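LpxE (Aquifex aeolicus, PDB 6EBU) is a membrane hydrolase of the PAP2 superfamily that probably removes the 1-phosphate group from lipid A. Local coordinates at residues T110-H122 / G157-L169. The protein carries 1 engineered substitution. Numbering follows the deposited sequence.
Sequences TAMAFTIATVLSH and GALIGIICGIISL
G157 O lies 3.1 Å from A111 CA, the first CA-H...O contact of a GxxxGxxxG (glycine zipper) interface in which helix 151-170, predicted to span the membrane, packs against helix 108-121 of the PAP2 fold. Segments 110-121 and 157-169 run in the same general direction, their axes 6.9 Å apart at closest approach and crossing at -33°. One residue on, the methyl CB of A158 sits over the centre of the F114 ring, 3.5 Å from its centroid, in a CH-pi contact; a bound octyl glucoside touches both residues. At G161 the backbones meet directly: its CA approaches A111 O at 3.3 Å, its carbonyl faces T115 CA, and a side chain would collide with A111 O and F114 CB. I162 runs alongside F114, CG1 near CD2, and an alanine in place of this phenylalanine would probably open a gap beside I162 and leave the A158 methyl without its aromatic partner. T118 is the knob in the hole formed by G161, I162, G165 and I166. Its OG1, beside its own backbone N (chi1 -65°), donates a hydrogen bond back to F114 O at 2.7 Å, while CG2 rests against I162 O and the G165-I166 peptide. V119 CG2 rests on G165 CA. Finally, the side chains of L169 and H122 pass each other pointing opposite ways, L169 CD1 3.7 Å from H122 CD2.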
ATOM      1  N   THR A 110       0.821  -0.078   0.599  1.00 29.49           N
ATOM      2  CA  THR A 110       0.016  -0.376  -0.579  1.00 32.73           C
ATOM      3  C   THR A 110       0.289  -1.786  -1.091  1.00 30.02           C
ATOM      4  O   THR A 110      -0.644  -2.514  -1.448  1.00 32.33           O
ATOM      5  CB  THR A 110       0.287   0.661  -1.669  1.00 32.09           C
ATOM      6  OG1 THR A 110       0.077   1.976  -1.138  1.00 42.36           O
ATOM      7  CG2 THR A 110      -0.636   0.448  -2.856  1.00 34.44           C
ATOM      8  N   ALA A 111       1.561  -2.193  -1.118  1.00 28.25           N
ATOM      9  CA  ALA A 111       1.907  -3.526  -1.601  1.00 26.98           C
ATOM     10  C   ALA A 111       1.287  -4.612  -0.727  1.00 33.77           C
ATOM     11  O   ALA A 111       0.726  -5.589  -1.236  1.00 36.91           O
ATOM     12  CB  ALA A 111       3.428  -3.677  -1.663  1.00 26.00           C
ATOM     13  N   MET A 112       1.374  -4.455   0.597  1.00 39.38           N
ATOM     14  CA  MET A 112       0.772  -5.432   1.501  1.00 41.17           C
ATOM     15  C   MET A 112      -0.743  -5.464   1.347  1.00 34.19           C
ATOM     16  O   MET A 112      -1.349  -6.543   1.303  1.00 31.78           O
ATOM     17  CB  MET A 112       1.156  -5.118   2.949  1.00 34.54           C
ATOM     18  CG  MET A 112       0.648  -6.136   3.963  1.00 31.74           C
ATOM     19  SD  MET A 112       0.439  -5.467   5.631  1.00 29.27           S
ATOM     20  CE  MET A 112      -1.070  -4.524   5.433  1.00 36.63           C
ATOM     21  N   ALA A 113      -1.372  -4.290   1.258  1.00 29.29           N
ATOM     22  CA  ALA A 113      -2.827  -4.233   1.153  1.00 34.53           C
ATOM     23  C   ALA A 113      -3.316  -4.887  -0.132  1.00 30.07           C
ATOM     24  O   ALA A 113      -4.316  -5.614  -0.125  1.00 36.81           O
ATOM     25  CB  ALA A 113      -3.301  -2.782   1.238  1.00 28.87           C
ATOM     26  N   PHE A 114      -2.622  -4.652  -1.247  1.00 34.47           N
ATOM     27  CA  PHE A 114      -3.002  -5.304  -2.495  1.00 37.15           C
ATOM     28  C   PHE A 114      -2.613  -6.776  -2.504  1.00 36.93           C
ATOM     29  O   PHE A 114      -3.252  -7.575  -3.197  1.00 41.06           O
ATOM     30  CB  PHE A 114      -2.378  -4.574  -3.688  1.00 41.96           C
ATOM     31  CG  PHE A 114      -3.199  -3.413  -4.174  1.00 38.16           C
ATOM     32  CD1 PHE A 114      -3.067  -2.163  -3.590  1.00 28.26           C
ATOM     33  CD2 PHE A 114      -4.119  -3.577  -5.197  1.00 36.68           C
ATOM     34  CE1 PHE A 114      -3.830  -1.093  -4.028  1.00 40.99           C
ATOM     35  CE2 PHE A 114      -4.885  -2.511  -5.640  1.00 36.27           C
ATOM     36  CZ  PHE A 114      -4.740  -1.268  -5.054  1.00 35.34           C
ATOM     37  N   THR A 115      -1.584  -7.152  -1.744  1.00 35.60           N
ATOM     38  CA  THR A 115      -1.279  -8.567  -1.559  1.00 36.23           C
ATOM     39  C   THR A 115      -2.396  -9.265  -0.796  1.00 33.13           C
ATOM     40  O   THR A 115      -2.829 -10.364  -1.165  1.00 39.63           O
ATOM     41  CB  THR A 115       0.047  -8.728  -0.815  1.00 40.87           C
ATOM     42  OG1 THR A 115       1.083  -8.031  -1.516  1.00 41.96           O
ATOM     43  CG2 THR A 115       0.411 -10.184  -0.705  1.00 35.42           C
ATOM     44  N   ILE A 116      -2.868  -8.639   0.282  1.00 37.78           N
ATOM     45  CA  ILE A 116      -3.990  -9.183   1.039  1.00 34.17           C
ATOM     46  C   ILE A 116      -5.221  -9.297   0.149  1.00 35.16           C
ATOM     47  O   ILE A 116      -5.878 -10.345   0.096  1.00 34.71           O
ATOM     48  CB  ILE A 116      -4.265  -8.311   2.277  1.00 36.20           C
ATOM     49  CG1 ILE A 116      -3.094  -8.398   3.258  1.00 29.53           C
ATOM     50  CG2 ILE A 116      -5.578  -8.709   2.940  1.00 30.89           C
ATOM     51  CD1 ILE A 116      -3.156  -7.382   4.382  1.00 25.44           C
ATOM     52  N   ALA A 117      -5.542  -8.224  -0.577  1.00 30.26           N
ATOM     53  CA  ALA A 117      -6.751  -8.222  -1.394  1.00 35.77           C
ATOM     54  C   ALA A 117      -6.663  -9.235  -2.530  1.00 33.31           C
ATOM     55  O   ALA A 117      -7.666  -9.860  -2.885  1.00 40.37           O
ATOM     56  CB  ALA A 117      -7.016  -6.819  -1.941  1.00 30.68           C
ATOM     57  N   THR A 118      -5.477  -9.413  -3.116  1.00 34.05           N
ATOM     58  CA  THR A 118      -5.339 -10.350  -4.229  1.00 33.55           C
ATOM     59  C   THR A 118      -5.513 -11.792  -3.761  1.00 36.92           C
ATOM     60  O   THR A 118      -6.254 -12.569  -4.376  1.00 41.03           O
ATOM     61  CB  THR A 118      -3.981 -10.161  -4.911  1.00 40.85           C
ATOM     62  OG1 THR A 118      -3.921  -8.861  -5.512  1.00 35.92           O
ATOM     63  CG2 THR A 118      -3.760 -11.217  -5.980  1.00 35.57           C
ATOM     64  N   VAL A 119      -4.851 -12.164  -2.663  1.00 36.31           N
ATOM     65  CA  VAL A 119      -4.892 -13.550  -2.204  1.00 30.47           C
ATOM     66  C   VAL A 119      -6.254 -13.883  -1.605  1.00 38.47           C
ATOM     67  O   VAL A 119      -6.780 -14.985  -1.800  1.00 38.25           O
ATOM     68  CB  VAL A 119      -3.752 -13.812  -1.203  1.00 36.40           C
ATOM     69  CG1 VAL A 119      -3.875 -15.204  -0.592  1.00 40.10           C
ATOM     70  CG2 VAL A 119      -2.401 -13.639  -1.883  1.00 37.27           C
ATOM     71  N   LEU A 120      -6.853 -12.942  -0.874  1.00 32.56           N
ATOM     72  CA  LEU A 120      -8.104 -13.241  -0.190  1.00 37.91           C
ATOM     73  C   LEU A 120      -9.327 -13.105  -1.091  1.00 43.07           C
ATOM     74  O   LEU A 120     -10.379 -13.659  -0.760  1.00 45.41           O
ATOM     75  CB  LEU A 120      -8.260 -12.349   1.043  1.00 34.42           C
ATOM     76  CG  LEU A 120      -7.214 -12.552   2.145  1.00 44.55           C
ATOM     77  CD1 LEU A 120      -7.692 -11.963   3.463  1.00 26.64           C
ATOM     78  CD2 LEU A 120      -6.867 -14.029   2.307  1.00 38.34           C
ATOM     79  N   SER A 121      -9.220 -12.391  -2.214  1.00 39.15           N
ATOM     80  CA  SER A 121     -10.334 -12.314  -3.154  1.00 40.99           C
ATOM     81  C   SER A 121     -10.468 -13.564  -4.014  1.00 44.37           C
ATOM     82  O   SER A 121     -11.532 -13.779  -4.603  1.00 41.11           O
ATOM     83  CB  SER A 121     -10.184 -11.100  -4.076  1.00 37.26           C
ATOM     84  OG  SER A 121     -10.180  -9.891  -3.341  1.00 45.47           O
ATOM     85  N   HIS A 122      -9.422 -14.382  -4.098  1.00 42.59           N
ATOM     86  CA  HIS A 122      -9.421 -15.517  -5.012  1.00 47.72           C
ATOM     87  C   HIS A 122     -10.495 -16.528  -4.630  1.00 48.96           C
ATOM     88  O   HIS A 122     -10.560 -16.987  -3.486  1.00 53.20           O
ATOM     89  CB  HIS A 122      -8.046 -16.183  -5.013  1.00 48.57           C
ATOM     90  CG  HIS A 122      -7.917 -17.301  -6.000  1.00 53.03           C
ATOM     91  ND1 HIS A 122      -8.320 -18.589  -5.722  1.00 50.21           N
ATOM     92  CD2 HIS A 122      -7.428 -17.323  -7.263  1.00 44.02           C
ATOM     93  CE1 HIS A 122      -8.086 -19.358  -6.771  1.00 53.11           C
ATOM     94  NE2 HIS A 122      -7.544 -18.614  -7.718  1.00 54.25           N
ATOM     95  N   GLY A 157       3.665  -0.095  -5.914  1.00 38.41           N
ATOM     96  CA  GLY A 157       3.351  -0.909  -4.750  1.00 31.92           C
ATOM     97  C   GLY A 157       2.134  -1.786  -4.972  1.00 35.25           C
ATOM     98  O   GLY A 157       2.153  -2.984  -4.677  1.00 34.56           O
ATOM     99  N   ALA A 158       1.059  -1.200  -5.507  1.00 39.08           N
ATOM    100  CA  ALA A 158      -0.111  -1.995  -5.869  1.00 37.31           C
ATOM    101  C   ALA A 158       0.251  -3.069  -6.887  1.00 39.81           C
ATOM    102  O   ALA A 158      -0.206  -4.213  -6.784  1.00 40.16           O
ATOM    103  CB  ALA A 158      -1.214  -1.092  -6.416  1.00 36.02           C
ATOM    104  N   LEU A 159       1.078  -2.716  -7.874  1.00 36.69           N
ATOM    105  CA  LEU A 159       1.505  -3.688  -8.874  1.00 37.34           C
ATOM    106  C   LEU A 159       2.247  -4.851  -8.225  1.00 37.42           C
ATOM    107  O   LEU A 159       1.988  -6.019  -8.538  1.00 40.92           O
ATOM    108  CB  LEU A 159       2.387  -3.000  -9.917  1.00 50.95           C
ATOM    109  CG  LEU A 159       2.380  -3.582 -11.329  1.00 54.80           C
ATOM    110  CD1 LEU A 159       1.189  -3.052 -12.110  1.00 62.33           C
ATOM    111  CD2 LEU A 159       3.688  -3.264 -12.040  1.00 64.25           C
ATOM    112  N   ILE A 160       3.169  -4.546  -7.310  1.00 34.77           N
ATOM    113  CA  ILE A 160       3.914  -5.595  -6.615  1.00 41.55           C
ATOM    114  C   ILE A 160       2.964  -6.498  -5.839  1.00 37.55           C
ATOM    115  O   ILE A 160       3.069  -7.729  -5.887  1.00 39.73           O
ATOM    116  CB  ILE A 160       4.980  -4.973  -5.693  1.00 47.67           C
ATOM    117  CG1 ILE A 160       6.036  -4.235  -6.518  1.00 36.45           C
ATOM    118  CG2 ILE A 160       5.623  -6.041  -4.819  1.00 50.06           C
ATOM    119  CD1 ILE A 160       6.986  -3.413  -5.681  1.00 48.81           C
ATOM    120  N   GLY A 161       2.013  -5.898  -5.122  1.00 40.03           N
ATOM    121  CA  GLY A 161       1.087  -6.691  -4.329  1.00 34.77           C
ATOM    122  C   GLY A 161       0.232  -7.621  -5.169  1.00 38.59           C
ATOM    123  O   GLY A 161       0.049  -8.791  -4.825  1.00 39.38           O
ATOM    124  N   ILE A 162      -0.303  -7.115  -6.280  1.00 34.74           N
ATOM    125  CA  ILE A 162      -1.134  -7.951  -7.146  1.00 41.11           C
ATOM    126  C   ILE A 162      -0.311  -9.087  -7.743  1.00 36.95           C
ATOM    127  O   ILE A 162      -0.747 -10.244  -7.762  1.00 35.61           O
ATOM    128  CB  ILE A 162      -1.794  -7.093  -8.240  1.00 39.99           C
ATOM    129  CG1 ILE A 162      -2.695  -6.032  -7.604  1.00 40.50           C
ATOM    130  CG2 ILE A 162      -2.589  -7.972  -9.191  1.00 36.89           C
ATOM    131  CD1 ILE A 162      -3.147  -4.953  -8.567  1.00 43.39           C
ATOM    132  N   ILE A 163       0.896  -8.780  -8.221  1.00 40.35           N
ATOM    133  CA  ILE A 163       1.729  -9.798  -8.858  1.00 36.86           C
ATOM    134  C   ILE A 163       2.131 -10.870  -7.852  1.00 41.51           C
ATOM    135  O   ILE A 163       1.997 -12.071  -8.117  1.00 41.30           O
ATOM    136  CB  ILE A 163       2.958  -9.144  -9.513  1.00 53.15           C
ATOM    137  CG1 ILE A 163       2.525  -8.301 -10.714  1.00 47.34           C
ATOM    138  CG2 ILE A 163       3.968 -10.199  -9.942  1.00 44.55           C
ATOM    139  CD1 ILE A 163       3.664  -7.569 -11.391  1.00 62.91           C
ATOM    140  N   CYS A 164       2.618 -10.457  -6.680  1.00 43.66           N
ATOM    141  CA  CYS A 164       3.054 -11.427  -5.680  1.00 35.71           C
ATOM    142  C   CYS A 164       1.893 -12.267  -5.163  1.00 42.40           C
ATOM    143  O   CYS A 164       2.080 -13.441  -4.824  1.00 42.09           O
ATOM    144  CB  CYS A 164       3.750 -10.712  -4.526  1.00 34.59           C
ATOM    145  SG  CYS A 164       5.313  -9.947  -4.995  1.00 55.74           S
ATOM    146  N   GLY A 165       0.694 -11.689  -5.094  1.00 44.74           N
ATOM    147  CA  GLY A 165      -0.465 -12.476  -4.712  1.00 35.06           C
ATOM    148  C   GLY A 165      -0.831 -13.511  -5.759  1.00 44.65           C
ATOM    149  O   GLY A 165      -1.126 -14.664  -5.430  1.00 41.84           O
ATOM    150  N   ILE A 166      -0.809 -13.116  -7.033  1.00 44.35           N
ATOM    151  CA  ILE A 166      -1.121 -14.053  -8.110  1.00 44.76           C
ATOM    152  C   ILE A 166      -0.067 -15.150  -8.185  1.00 40.67           C
ATOM    153  O   ILE A 166      -0.392 -16.336  -8.320  1.00 42.98           O
ATOM    154  CB  ILE A 166      -1.253 -13.298  -9.447  1.00 45.06           C
ATOM    155  CG1 ILE A 166      -2.477 -12.384  -9.422  1.00 49.25           C
ATOM    156  CG2 ILE A 166      -1.336 -14.274 -10.609  1.00 49.71           C
ATOM    157  CD1 ILE A 166      -2.565 -11.448 -10.607  1.00 40.79           C
ATOM    158  N   ILE A 167       1.210 -14.774  -8.088  1.00 47.31           N
ATOM    159  CA  ILE A 167       2.290 -15.758  -8.120  1.00 44.15           C
ATOM    160  C   ILE A 167       2.128 -16.769  -6.997  1.00 45.29           C
ATOM    161  O   ILE A 167       2.342 -17.973  -7.183  1.00 51.37           O
ATOM    162  CB  ILE A 167       3.656 -15.048  -8.050  1.00 45.67           C
ATOM    163  CG1 ILE A 167       3.954 -14.331  -9.368  1.00 43.94           C
ATOM    164  CG2 ILE A 167       4.766 -16.036  -7.704  1.00 37.22           C
ATOM    165  CD1 ILE A 167       5.264 -13.571  -9.361  1.00 60.70           C
ATOM    166  N   SER A 168       1.741 -16.295  -5.808  0.56 47.13           N
ATOM    167  CA  SER A 168       1.602 -17.183  -4.658  0.56 47.43           C
ATOM    168  C   SER A 168       0.427 -18.136  -4.826  0.56 48.52           C
ATOM    169  O   SER A 168       0.507 -19.305  -4.430  0.56 49.77           O
ATOM    170  CB  SER A 168       1.441 -16.360  -3.382  0.56 44.26           C
ATOM    171  OG  SER A 168       1.321 -17.201  -2.250  0.56 42.71           O
ATOM    172  N   LEU A 169      -0.677 -17.654  -5.402  1.00 44.93           N
ATOM    173  CA  LEU A 169      -1.841 -18.511  -5.598  1.00 46.24           C
ATOM    174  C   LEU A 169      -1.531 -19.641  -6.573  1.00 53.96           C
ATOM    175  O   LEU A 169      -1.998 -20.772  -6.393  1.00 58.29           O
ATOM    176  CB  LEU A 169      -3.027 -17.683  -6.090  1.00 47.07           C
ATOM    177  CG  LEU A 169      -3.629 -16.689  -5.092  1.00 48.12           C
ATOM    178  CD1 LEU A 169      -4.489 -15.668  -5.812  1.00 35.88           C
ATOM    179  CD2 LEU A 169      -4.435 -17.404  -4.020  1.00 40.14           C
TER